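PDB 6EP3: Lmo0651 protein from Listeria monocytogenes serovar 1/2a, which controls expression of the agr system and mediates virulence in this bacterium, probably by binding DNA as a transcription factor of the GntR family. Local coordinates for residues 8-11 with 12-16; 123-126 with 127-130. All coordinates share one frame; numbering follows the deposited sequence.

Contact 1 (8-11 with 12-16) lies inside helix 8-21, the first helix of the GntR-family DNA-binding region, and pairs side chains along the flank of that helix. Contact 2 (123-126 with 127-130) lies where helix 126-142 begins, in the helical FCD domain, and is a cap at a helix start. Their centres are 24 Å apart and their nearest atoms about 12 Å apart, so the two do not touch; contact 1 closes well before contact 2 opens in the chain. A bound 1,2-ethanediol, probably from the crystallisation liquor, comes about 3 Å from the side chain of F130 in contact 2.

Contact 1. Residues 8-11 with 12-16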
ATOM      1  N   LEU B   8       1.628 -22.832  15.827  1.00 76.15           N
ATOM      2  CA  LEU B   8       2.877 -23.189  15.165  1.00 74.51           C
ATOM      3  C   LEU B   8       3.154 -22.278  13.978  1.00 78.41           C
ATOM      4  O   LEU B   8       4.320 -21.983  13.685  1.00 81.07           O
ATOM      5  CB  LEU B   8       2.846 -24.650  14.716  1.00 70.01           C
ATOM      6  CG  LEU B   8       4.111 -25.123  14.001  1.00 72.45           C
ATOM      7  CD1 LEU B   8       5.312 -24.972  14.916  1.00 75.61           C
ATOM      8  CD2 LEU B   8       3.975 -26.561  13.535  1.00 75.80           C
ATOM      9  N   ASP B   9       2.106 -21.803  13.302  1.00 77.91           N
ATOM     10  CA  ASP B   9       2.302 -20.927  12.154  1.00 80.75           C
ATOM     11  C   ASP B   9       2.994 -19.634  12.565  1.00 80.48           C
ATOM     12  O   ASP B   9       4.095 -19.323  12.091  1.00 86.02           O
ATOM     13  CB  ASP B   9       0.961 -20.627  11.478  1.00 80.30           C
ATOM     14  CG  ASP B   9       0.345 -21.853  10.830  1.00 86.85           C
ATOM     15  OD1 ASP B   9      -0.842 -22.133  11.098  1.00 91.77           O
ATOM     16  OD2 ASP B   9       1.043 -22.531  10.047  1.00 87.54           O
ATOM     17  N   LYS B  10       2.371 -18.876  13.473  1.00 74.36           N
ATOM     18  CA  LYS B  10       2.916 -17.571  13.835  1.00 79.79           C
ATOM     19  C   LYS B  10       4.351 -17.694  14.338  1.00 80.32           C
ATOM     20  O   LYS B  10       5.235 -16.963  13.878  1.00 91.79           O
ATOM     21  CB  LYS B  10       1.996 -16.875  14.850  1.00 81.83           C
ATOM     22  CG  LYS B  10       2.276 -17.113  16.326  1.00 91.01           C
ATOM     23  CD  LYS B  10       1.906 -15.884  17.151  1.00 95.38           C
ATOM     24  CE  LYS B  10       1.914 -16.185  18.642  1.00 96.08           C
ATOM     25  NZ  LYS B  10       0.625 -16.746  19.120  1.00 92.02           N
ATOM     26  N   MET B  11       4.618 -18.667  15.216  1.00 83.56           N
ATOM     27  CA  MET B  11       5.984 -18.960  15.639  1.00 80.75           C
ATOM     28  C   MET B  11       6.920 -18.979  14.442  1.00 71.10           C
ATOM     29  O   MET B  11       7.860 -18.180  14.355  1.00 73.64           O
ATOM     30  CB  MET B  11       6.038 -20.303  16.376  1.00 78.94           C
ATOM     31  CG  MET B  11       7.455 -20.842  16.541  1.00 86.62           C
ATOM     32  SD  MET B  11       7.530 -22.511  17.224  1.00101.60           S
ATOM     33  CE  MET B  11       7.414 -22.161  18.979  1.00100.31           C
ATOM     34  N   VAL B  12       6.645 -19.872  13.489  1.00 70.05           N
ATOM     35  CA  VAL B  12       7.525 -20.010  12.333  1.00 70.90           C
ATOM     36  C   VAL B  12       7.669 -18.664  11.644  1.00 75.48           C
ATOM     37  O   VAL B  12       8.784 -18.178  11.407  1.00 78.04           O
ATOM     38  CB  VAL B  12       6.982 -21.080  11.371  1.00 65.56           C
ATOM     39  CG1 VAL B  12       7.634 -20.947  10.002  1.00 69.94           C
ATOM     40  CG2 VAL B  12       7.209 -22.459  11.941  1.00 62.97           C
ATOM     41  N   TYR B  13       6.531 -18.012  11.382  1.00 74.94           N
ATOM     42  CA  TYR B  13       6.541 -16.665  10.831  1.00 68.11           C
ATOM     43  C   TYR B  13       7.523 -15.795  11.599  1.00 72.61           C
ATOM     44  O   TYR B  13       8.527 -15.324  11.045  1.00 78.00           O
ATOM     45  CB  TYR B  13       5.127 -16.077  10.870  1.00 59.24           C
ATOM     46  CG  TYR B  13       5.042 -14.620  10.468  1.00 59.80           C
ATOM     47  CD1 TYR B  13       4.862 -14.263   9.142  1.00 64.08           C
ATOM     48  CD2 TYR B  13       5.122 -13.603  11.416  1.00 66.36           C
ATOM     49  CE1 TYR B  13       4.780 -12.939   8.762  1.00 62.12           C
ATOM     50  CE2 TYR B  13       5.039 -12.274  11.045  1.00 67.14           C
ATOM     51  CZ  TYR B  13       4.870 -11.949   9.714  1.00 70.25           C
ATOM     52  OH  TYR B  13       4.786 -10.629   9.334  1.00 72.20           O
ATOM     53  N   ASN B  14       7.276 -15.637  12.902  1.00 69.78           N
ATOM     54  CA  ASN B  14       8.136 -14.798  13.726  1.00 74.22           C
ATOM     55  C   ASN B  14       9.588 -15.229  13.596  1.00 76.17           C
ATOM     56  O   ASN B  14      10.475 -14.400  13.366  1.00 80.49           O
ATOM     57  CB  ASN B  14       7.677 -14.844  15.182  1.00 71.36           C
ATOM     58  CG  ASN B  14       6.509 -13.918  15.446  1.00 80.60           C
ATOM     59  OD1 ASN B  14       5.351 -14.291  15.258  1.00 85.28           O
ATOM     60  ND2 ASN B  14       6.808 -12.697  15.869  1.00 85.84           N
ATOM     61  N   LEU B  15       9.837 -16.539  13.688  1.00 72.01           N
ATOM     62  CA  LEU B  15      11.193 -17.049  13.540  1.00 75.22           C
ATOM     63  C   LEU B  15      11.808 -16.537  12.245  1.00 74.69           C
ATOM     64  O   LEU B  15      12.854 -15.874  12.253  1.00 78.80           O
ATOM     65  CB  LEU B  15      11.179 -18.577  13.579  1.00 75.94           C
ATOM     66  CG  LEU B  15      11.186 -19.184  14.985  1.00 76.15           C
ATOM     67  CD1 LEU B  15      11.243 -20.704  14.918  1.00 69.93           C
ATOM     68  CD2 LEU B  15      12.335 -18.630  15.816  1.00 76.47           C
ATOM     69  N   LEU B  16      11.125 -16.785  11.124  1.00 66.15           N
ATOM     70  CA  LEU B  16      11.631 -16.310   9.845  1.00 66.42           C
ATOM     71  C   LEU B  16      11.832 -14.803   9.874  1.00 64.70           C
ATOM     72  O   LEU B  16      12.876 -14.299   9.437  1.00 58.74           O
ATOM     73  CB  LEU B  16      10.672 -16.708   8.725  1.00 71.21           C
ATOM     74  CG  LEU B  16      11.243 -16.658   7.310  1.00 77.51           C
ATOM     75  CD1 LEU B  16      12.466 -17.553   7.214  1.00 80.37           C
ATOM     76  CD2 LEU B  16      10.193 -17.070   6.292  1.00 79.34           C
TER
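M11 and L15, one helical turn apart, run side by side and point the same way along the flank of helix 8-21. The methionine is best followed outward from its backbone. Its CB lies beside the amide of V12, as the peptide bond between the two residues dictates. CG is set opposite the M11 backbone N (chi1 166°) and lies 4.1 Å from CD1 of L15, the apolar touch that joins the two side chains. The chain then bends at chi3 (-84°), turning CE aside after SD, and neither SD nor CE adds to the contact with L15. F5, in the preceding loop, also packs against M11.

A similar but looser pairing comes one turn earlier, where CD1 of L8 lies 4.3 Å from CG2 of V12. That CG2 methyl of V12 also lies against the backbone, 3.4 Å from L8 O. V12 is buried, facing F40 of helix 33-40 and V42 in the loop that follows.

Beneath these side chains runs the regular i to i+4 bonding of an alpha-helix. V12 N donates to L8 O, Y13 N to D9 O, N14 N to K10 O and L15 N to M11 O. The shortest of the four is the 2.6 Å between N14 N and K10 O.

In the winged helix-turn-helix fold of GntR regulators this helix packs on the helix-turn-helix pair, here 33-40 and 44-56. Y13 touches T53 and L54 of helix 44-56, and its OH is hydrogen-bonded to OE1 of Q57. The chemistry is therefore divided: backbone bonds hold the helical turn, while slender apolar contacts line one flank and V12 carries its side chain into the domain interior.

Contact 2. Residues 123-126 with 127-130; sequences LTDL and ENYF
This is a helix N-cap, a local contact at the turn between helices 107-123 and 126-142 in which the side chain of D125 grips N128 three residues on. The carboxylate is used at both of its oxygens. OD2 of D125 accepts from ND2 of N128 at 2.6 Å, while OD1 of D125 takes the backbone N of N128 in a weak bond of 3.4 Å. The side-chain bond is turned: ND2 approaches from above the carboxylate plane, 50° out of it, though OD2 stays close to the plane of the asparagine amide. Carboxylate and amide are twisted 60° against each other. D125 holds CG opposite its backbone N and beside its carbonyl carbon (chi1 -168°), which brings the carboxylate toward the amide N and the side chain of N128.

The preceding helix ends in a Schellman motif, T124 being the residue that leaves helical geometry with positive phi, and D125 caps the next helix straight after it. The connection is thus a tight helix-to-helix turn within the FCD domain, whose fold is a helical bundle. From the turn onward the backbone bonds are those of the helix: Y129 N to D125 O and F130 N to L126 O, both 2.9 Å.

E127 folds back at chi2, so that E127 OE1 lies 3.7 Å from L126 C. There E127 OE1 is also 4.1 Å from D125 OD1, an acid pair at the start of a helix, where the positive end of the helix dipole would probably ease the repulsion.

F120 of helix 107-123 packs against both D125 and N128. Y129 is buried beyond them, its ring edge-to-face with F170 and its OH hydrogen-bonded to N180 of helix 173-192.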
ATOM      1  N   LEU B 123       3.861   5.763  31.623  1.00 66.02           N
ATOM      2  CA  LEU B 123       4.320   4.466  32.104  1.00 59.30           C
ATOM      3  C   LEU B 123       5.685   4.067  31.558  1.00 64.38           C
ATOM      4  O   LEU B 123       6.219   3.040  31.989  1.00 66.55           O
ATOM      5  CB  LEU B 123       3.301   3.381  31.752  1.00 54.91           C
ATOM      6  CG  LEU B 123       1.908   3.506  32.366  1.00 58.33           C
ATOM      7  CD1 LEU B 123       0.978   2.473  31.751  1.00 55.93           C
ATOM      8  CD2 LEU B 123       1.966   3.349  33.886  1.00 53.35           C
ATOM      9  N   THR B 124       6.242   4.829  30.610  1.00 65.51           N
ATOM     10  CA  THR B 124       7.537   4.514  29.996  1.00 70.26           C
ATOM     11  C   THR B 124       7.503   3.136  29.337  1.00 68.30           C
ATOM     12  O   THR B 124       8.395   2.305  29.516  1.00 73.84           O
ATOM     13  CB  THR B 124       8.687   4.619  31.005  1.00 69.93           C
ATOM     14  OG1 THR B 124       8.480   5.757  31.849  1.00 69.80           O
ATOM     15  CG2 THR B 124      10.024   4.777  30.287  1.00 72.65           C
ATOM     16  N   ASP B 125       6.444   2.904  28.572  1.00 64.27           N
ATOM     17  CA  ASP B 125       6.252   1.689  27.786  1.00 68.75           C
ATOM     18  C   ASP B 125       6.497   2.083  26.332  1.00 61.42           C
ATOM     19  O   ASP B 125       5.600   2.604  25.666  1.00 62.38           O
ATOM     20  CB  ASP B 125       4.851   1.121  27.998  1.00 63.95           C
ATOM     21  CG  ASP B 125       4.691  -0.282  27.435  1.00 69.58           C
ATOM     22  OD1 ASP B 125       5.411  -0.643  26.477  1.00 68.48           O
ATOM     23  OD2 ASP B 125       3.814  -1.017  27.938  1.00 67.80           O
ATOM     24  N   LEU B 126       7.718   1.840  25.848  1.00 63.77           N
ATOM     25  CA  LEU B 126       8.135   2.411  24.569  1.00 76.41           C
ATOM     26  C   LEU B 126       7.412   1.770  23.392  1.00 71.63           C
ATOM     27  O   LEU B 126       6.955   2.473  22.483  1.00 77.26           O
ATOM     28  CB  LEU B 126       9.643   2.255  24.390  1.00 82.51           C
ATOM     29  CG  LEU B 126      10.500   3.508  24.489  1.00 81.41           C
ATOM     30  CD1 LEU B 126      11.926   3.149  24.136  1.00 80.88           C
ATOM     31  CD2 LEU B 126       9.968   4.580  23.560  1.00 81.08           C
ATOM     32  N   GLU B 127       7.310   0.440  23.382  1.00 64.12           N
ATOM     33  CA  GLU B 127       6.641  -0.238  22.276  1.00 67.68           C
ATOM     34  C   GLU B 127       5.177   0.163  22.198  1.00 69.07           C
ATOM     35  O   GLU B 127       4.653   0.449  21.111  1.00 80.15           O
ATOM     36  CB  GLU B 127       6.778  -1.755  22.427  1.00 77.96           C
ATOM     37  CG  GLU B 127       8.187  -2.302  22.189  1.00 93.74           C
ATOM     38  CD  GLU B 127       9.198  -1.831  23.220  1.00111.88           C
ATOM     39  OE1 GLU B 127       8.791  -1.520  24.361  1.00117.70           O
ATOM     40  OE2 GLU B 127      10.401  -1.767  22.885  1.00114.91           O
ATOM     41  N   ASN B 128       4.500   0.197  23.344  1.00 56.78           N
ATOM     42  CA  ASN B 128       3.097   0.578  23.341  1.00 51.39           C
ATOM     43  C   ASN B 128       2.920   2.051  23.004  1.00 54.89           C
ATOM     44  O   ASN B 128       1.934   2.415  22.361  1.00 60.64           O
ATOM     45  CB  ASN B 128       2.463   0.242  24.686  1.00 51.14           C
ATOM     46  CG  ASN B 128       2.118  -1.225  24.804  1.00 61.09           C
ATOM     47  OD1 ASN B 128       1.619  -1.831  23.856  1.00 62.99           O
ATOM     48  ND2 ASN B 128       2.371  -1.804  25.973  1.00 61.46           N
ATOM     49  N   TYR B 129       3.875   2.906  23.382  1.00 53.78           N
ATOM     50  CA  TYR B 129       3.793   4.310  22.993  1.00 57.82           C
ATOM     51  C   TYR B 129       3.947   4.480  21.487  1.00 53.47           C
ATOM     52  O   TYR B 129       3.237   5.286  20.875  1.00 59.15           O
ATOM     53  CB  TYR B 129       4.847   5.134  23.735  1.00 58.47           C
ATOM     54  CG  TYR B 129       4.839   6.586  23.321  1.00 53.40           C
ATOM     55  CD1 TYR B 129       3.923   7.480  23.861  1.00 52.33           C
ATOM     56  CD2 TYR B 129       5.737   7.058  22.375  1.00 49.55           C
ATOM     57  CE1 TYR B 129       3.912   8.807  23.472  1.00 55.15           C
ATOM     58  CE2 TYR B 129       5.729   8.379  21.976  1.00 47.06           C
ATOM     59  CZ  TYR B 129       4.817   9.248  22.524  1.00 51.65           C
ATOM     60  OH  TYR B 129       4.820  10.564  22.124  1.00 51.39           O
ATOM     61  N   PHE B 130       4.892   3.757  20.881  1.00 51.03           N
ATOM     62  CA  PHE B 130       5.035   3.772  19.427  1.00 48.73           C
ATOM     63  C   PHE B 130       3.744   3.318  18.753  1.00 50.14           C
ATOM     64  O   PHE B 130       3.245   3.970  17.824  1.00 58.58           O
ATOM     65  CB  PHE B 130       6.205   2.874  19.020  1.00 52.43           C
ATOM     66  CG  PHE B 130       6.883   3.276  17.732  1.00 56.75           C
ATOM     67  CD1 PHE B 130       7.063   4.610  17.403  1.00 55.02           C
ATOM     68  CD2 PHE B 130       7.364   2.308  16.863  1.00 57.75           C
ATOM     69  CE1 PHE B 130       7.698   4.970  16.220  1.00 54.22           C
ATOM     70  CE2 PHE B 130       7.998   2.660  15.680  1.00 61.98           C
ATOM     71  CZ  PHE B 130       8.165   3.993  15.359  1.00 60.19           C
TER